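Local coordinates for protein methylxanthine N3-demethylase NdmB (Pseudomonas putida, PDB 6ICL) that removes the N3-methyl group of theobromine and related methylxanthines as formaldehyde, using NADH and O2, as a Rieske non-heme iron oxygenase, at residues His214-Leu226 with Ala359-Glu371. Numbering follows the deposited sequence.
Sequences HPTVYVNRVDGEL and AFRDSVLTNVIEE
R221 and V368 form a single antiparallel hydrogen-bonded pair, by which the C-terminal tail lies along edge strand 219-222 of the seven-stranded sheet. R221 N gives to V368 O at 2.9 Å; V368 N returns to R221 O, in the carbonyl plane and on a lone pair. Beyond the bridge, side chains take over. N220 OD1 receives E370 N at 3.1 Å, nearly straight at the hydrogen (171°) but above the amide plane, and accepts a hydrogen bond from a water that also donates to E370 O. E370, its CG anti to the backbone N (chi1 -154°) and its chain extended, brings OE2 to V219 N at 2.8 Å and salt-bridges K337. At the other end N367 OD1 takes D223 N, 2.9 Å away, in the type I' turn V222-E225. The tight part is this polar row and R221, which salt-bridges E348 through NH1, lies in cation-pi contact with W345, and gives NH1 to a water in the guanidinium plane that donates to S363 O and T366 O. The looser side is the exposed I369, whose CD1 touches V222 CG2 at 3.7 Å. A valine in place of N220 would probably cost E370 N its amide acceptor and the water its link to the strand, letting the tail's end drift. Holding is thus mainly polar: two backbone bonds, extended by carboxylate and amide oxygens, beside one apolar side-chain pair.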
# COMPACT_ATOMS: atom_id res chain seq x y z
N HIS A 214 -27.97 26.46 -32.31
CA HIS A 214 -27.11 26.01 -33.41
C HIS A 214 -26.46 27.25 -34.00
O HIS A 214 -26.89 27.74 -35.06
CB HIS A 214 -27.87 25.24 -34.50
CG HIS A 214 -29.01 24.42 -33.99
ND1 HIS A 214 -29.00 23.80 -32.76
CD2 HIS A 214 -30.20 24.11 -34.56
CE1 HIS A 214 -30.14 23.15 -32.58
NE2 HIS A 214 -30.89 23.32 -33.66
N PRO A 215 -25.44 27.79 -33.34
CA PRO A 215 -24.73 28.94 -33.92
C PRO A 215 -24.19 28.59 -35.30
O PRO A 215 -23.89 27.43 -35.60
CB PRO A 215 -23.61 29.21 -32.92
CG PRO A 215 -24.10 28.62 -31.65
CD PRO A 215 -24.88 27.41 -32.04
N THR A 216 -24.11 29.60 -36.15
CA THR A 216 -23.52 29.43 -37.47
C THR A 216 -22.01 29.49 -37.33
O THR A 216 -21.45 30.50 -36.88
CB THR A 216 -24.04 30.50 -38.43
OG1 THR A 216 -23.15 30.62 -39.55
CG2 THR A 216 -24.16 31.85 -37.72
N VAL A 217 -21.33 28.39 -37.67
CA VAL A 217 -19.89 28.32 -37.52
C VAL A 217 -19.28 27.92 -38.85
O VAL A 217 -19.57 26.85 -39.38
CB VAL A 217 -19.48 27.33 -36.41
CG1 VAL A 217 -20.30 26.06 -36.51
CG2 VAL A 217 -17.99 27.04 -36.53
N TYR A 218 -18.43 28.79 -39.39
CA TYR A 218 -17.65 28.47 -40.56
C TYR A 218 -16.33 27.86 -40.13
O TYR A 218 -15.65 28.39 -39.25
CB TYR A 218 -17.42 29.71 -41.41
CG TYR A 218 -18.69 30.22 -42.06
CD1 TYR A 218 -19.33 29.48 -43.04
CD2 TYR A 218 -19.24 31.44 -41.68
CE1 TYR A 218 -20.50 29.94 -43.64
CE2 TYR A 218 -20.41 31.91 -42.28
CZ TYR A 218 -21.03 31.15 -43.25
OH TYR A 218 -22.19 31.60 -43.85
N VAL A 219 -15.98 26.74 -40.74
CA VAL A 219 -14.74 26.04 -40.45
C VAL A 219 -13.84 26.14 -41.67
O VAL A 219 -14.18 25.63 -42.74
CB VAL A 219 -14.99 24.57 -40.09
CG1 VAL A 219 -13.67 23.90 -39.75
CG2 VAL A 219 -16.00 24.46 -38.93
N ASN A 220 -12.70 26.80 -41.51
CA ASN A 220 -11.71 26.93 -42.57
C ASN A 220 -10.48 26.09 -42.29
O ASN A 220 -10.14 25.82 -41.13
CB ASN A 220 -11.27 28.39 -42.72
CG ASN A 220 -12.43 29.32 -42.98
OD1 ASN A 220 -13.47 28.91 -43.50
ND2 ASN A 220 -12.26 30.59 -42.62
N ARG A 221 -9.81 25.69 -43.36
CA ARG A 221 -8.44 25.19 -43.33
C ARG A 221 -7.53 26.28 -43.87
O ARG A 221 -7.66 26.68 -45.04
CB ARG A 221 -8.30 23.92 -44.18
CG ARG A 221 -9.22 22.76 -43.80
CD ARG A 221 -8.78 21.56 -44.61
NE ARG A 221 -9.66 20.40 -44.51
CZ ARG A 221 -9.46 19.30 -45.23
NH1 ARG A 221 -8.45 19.25 -46.08
NH2 ARG A 221 -10.26 18.25 -45.10
N VAL A 222 -6.63 26.79 -43.03
CA VAL A 222 -5.75 27.90 -43.37
C VAL A 222 -4.35 27.56 -42.87
O VAL A 222 -4.12 27.49 -41.66
CB VAL A 222 -6.25 29.22 -42.76
CG1 VAL A 222 -5.30 30.34 -43.10
CG2 VAL A 222 -7.67 29.53 -43.20
N ASP A 223 -3.42 27.34 -43.80
CA ASP A 223 -2.00 27.20 -43.47
C ASP A 223 -1.76 26.13 -42.39
O ASP A 223 -1.08 26.38 -41.39
CB ASP A 223 -1.40 28.54 -43.04
CG ASP A 223 -1.56 29.64 -44.09
OD1 ASP A 223 -1.43 29.34 -45.29
OD2 ASP A 223 -1.79 30.82 -43.72
N GLY A 224 -2.32 24.94 -42.59
CA GLY A 224 -2.11 23.85 -41.64
C GLY A 224 -2.96 23.91 -40.38
O GLY A 224 -2.75 23.08 -39.48
N GLU A 225 -3.91 24.84 -40.29
CA GLU A 225 -4.73 25.03 -39.10
C GLU A 225 -6.20 24.85 -39.45
O GLU A 225 -6.65 25.27 -40.52
CB GLU A 225 -4.54 26.44 -38.52
CG GLU A 225 -3.09 26.90 -38.36
CD GLU A 225 -2.99 28.25 -37.66
OE1 GLU A 225 -4.04 28.87 -37.37
OE2 GLU A 225 -1.85 28.70 -37.39
N LEU A 226 -6.96 24.22 -38.55
CA LEU A 226 -8.41 24.42 -38.53
C LEU A 226 -8.71 25.74 -37.84
O LEU A 226 -8.21 26.01 -36.74
CB LEU A 226 -9.12 23.28 -37.80
CG LEU A 226 -9.53 22.05 -38.60
CD1 LEU A 226 -10.21 21.05 -37.68
CD2 LEU A 226 -10.46 22.44 -39.77
N ALA A 359 1.25 14.36 -52.25
CA ALA A 359 -0.11 14.23 -51.74
C ALA A 359 -0.24 14.83 -50.34
O ALA A 359 -1.15 15.62 -50.06
CB ALA A 359 -0.52 12.76 -51.73
N PHE A 360 0.70 14.48 -49.46
CA PHE A 360 0.68 15.00 -48.09
C PHE A 360 0.79 16.52 -48.08
O PHE A 360 -0.00 17.21 -47.42
CB PHE A 360 1.82 14.38 -47.29
CG PHE A 360 1.80 14.75 -45.83
CD1 PHE A 360 0.89 14.16 -44.97
CD2 PHE A 360 2.68 15.68 -45.32
CE1 PHE A 360 0.87 14.49 -43.62
CE2 PHE A 360 2.67 16.02 -43.97
CZ PHE A 360 1.76 15.42 -43.13
N ARG A 361 1.79 17.07 -48.79
CA ARG A 361 1.99 18.51 -48.77
C ARG A 361 0.75 19.25 -49.25
O ARG A 361 0.42 20.33 -48.74
CB ARG A 361 3.21 18.90 -49.62
CG ARG A 361 4.54 18.37 -49.10
CD ARG A 361 5.70 18.71 -50.05
NE ARG A 361 5.73 20.12 -50.40
CZ ARG A 361 6.42 21.04 -49.75
NH1 ARG A 361 7.15 20.71 -48.69
NH2 ARG A 361 6.38 22.31 -50.14
N ASP A 362 0.05 18.68 -50.24
CA ASP A 362 -1.19 19.29 -50.72
C ASP A 362 -2.24 19.29 -49.63
O ASP A 362 -2.91 20.30 -49.40
CB ASP A 362 -1.70 18.54 -51.95
CG ASP A 362 -1.02 18.99 -53.23
OD1 ASP A 362 -0.53 20.15 -53.29
OD2 ASP A 362 -0.99 18.19 -54.18
N SER A 363 -2.40 18.15 -48.95
CA SER A 363 -3.40 18.05 -47.90
C SER A 363 -3.11 19.02 -46.76
O SER A 363 -4.02 19.71 -46.28
CB SER A 363 -3.46 16.61 -47.39
OG SER A 363 -4.44 16.51 -46.37
N VAL A 364 -1.85 19.11 -46.33
CA VAL A 364 -1.48 20.04 -45.25
C VAL A 364 -1.69 21.48 -45.68
O VAL A 364 -2.28 22.29 -44.95
CB VAL A 364 -0.02 19.81 -44.81
CG1 VAL A 364 0.42 20.89 -43.83
CG2 VAL A 364 0.20 18.44 -44.19
N LEU A 365 -1.18 21.84 -46.86
CA LEU A 365 -1.00 23.25 -47.22
C LEU A 365 -2.16 23.88 -47.98
O LEU A 365 -2.23 25.12 -48.04
CB LEU A 365 0.28 23.39 -48.05
CG LEU A 365 1.56 23.02 -47.31
CD1 LEU A 365 2.69 22.81 -48.30
CD2 LEU A 365 1.91 24.11 -46.31
N THR A 366 -3.06 23.10 -48.56
CA THR A 366 -4.15 23.67 -49.36
C THR A 366 -5.21 24.32 -48.47
O THR A 366 -5.88 23.63 -47.70
CB THR A 366 -4.80 22.60 -50.23
OG1 THR A 366 -3.85 22.11 -51.19
CG2 THR A 366 -6.03 23.15 -50.93
N ASN A 367 -5.38 25.63 -48.60
CA ASN A 367 -6.41 26.30 -47.82
C ASN A 367 -7.79 26.00 -48.39
O ASN A 367 -7.95 25.72 -49.58
CB ASN A 367 -6.16 27.80 -47.77
CG ASN A 367 -4.92 28.13 -46.99
OD1 ASN A 367 -4.17 27.23 -46.60
ND2 ASN A 367 -4.68 29.41 -46.76
N VAL A 368 -8.78 25.99 -47.51
CA VAL A 368 -10.16 25.68 -47.88
C VAL A 368 -11.05 26.57 -47.04
O VAL A 368 -11.21 26.34 -45.83
CB VAL A 368 -10.50 24.19 -47.66
CG1 VAL A 368 -11.94 23.92 -48.04
CG2 VAL A 368 -9.58 23.28 -48.46
N ILE A 369 -11.62 27.60 -47.65
CA ILE A 369 -12.48 28.56 -46.96
C ILE A 369 -13.92 28.18 -47.25
O ILE A 369 -14.30 28.02 -48.42
CB ILE A 369 -12.18 29.99 -47.43
CG1 ILE A 369 -10.67 30.25 -47.38
CG2 ILE A 369 -12.95 31.01 -46.60
CD1 ILE A 369 -10.05 29.95 -46.02
N GLU A 370 -14.72 28.04 -46.20
CA GLU A 370 -16.10 27.58 -46.37
C GLU A 370 -16.88 28.62 -47.16
O GLU A 370 -17.26 29.66 -46.60
CB GLU A 370 -16.75 27.28 -45.02
CG GLU A 370 -17.88 26.24 -45.12
CD GLU A 370 -18.53 25.89 -43.78
OE1 GLU A 370 -19.67 25.38 -43.79
OE2 GLU A 370 -17.90 26.11 -42.72
N GLU A 371 -17.10 28.34 -48.45
CA GLU A 371 -17.83 29.14 -49.45
C GLU A 371 -17.27 28.80 -50.83
O GLU A 371 -17.78 27.93 -51.53
CB GLU A 371 -17.74 30.66 -49.22
CG GLU A 371 -19.07 31.41 -49.37
CD GLU A 371 -20.03 31.15 -48.21
OE1 GLU A 371 -21.25 31.40 -48.35
OE2 GLU A 371 -19.56 30.68 -47.15
O HOH W 1 -15.65 30.16 -44.34
O HOH W 2 -6.24 21.05 -47.07
O HOH W 3 -4.03 24.40 -44.59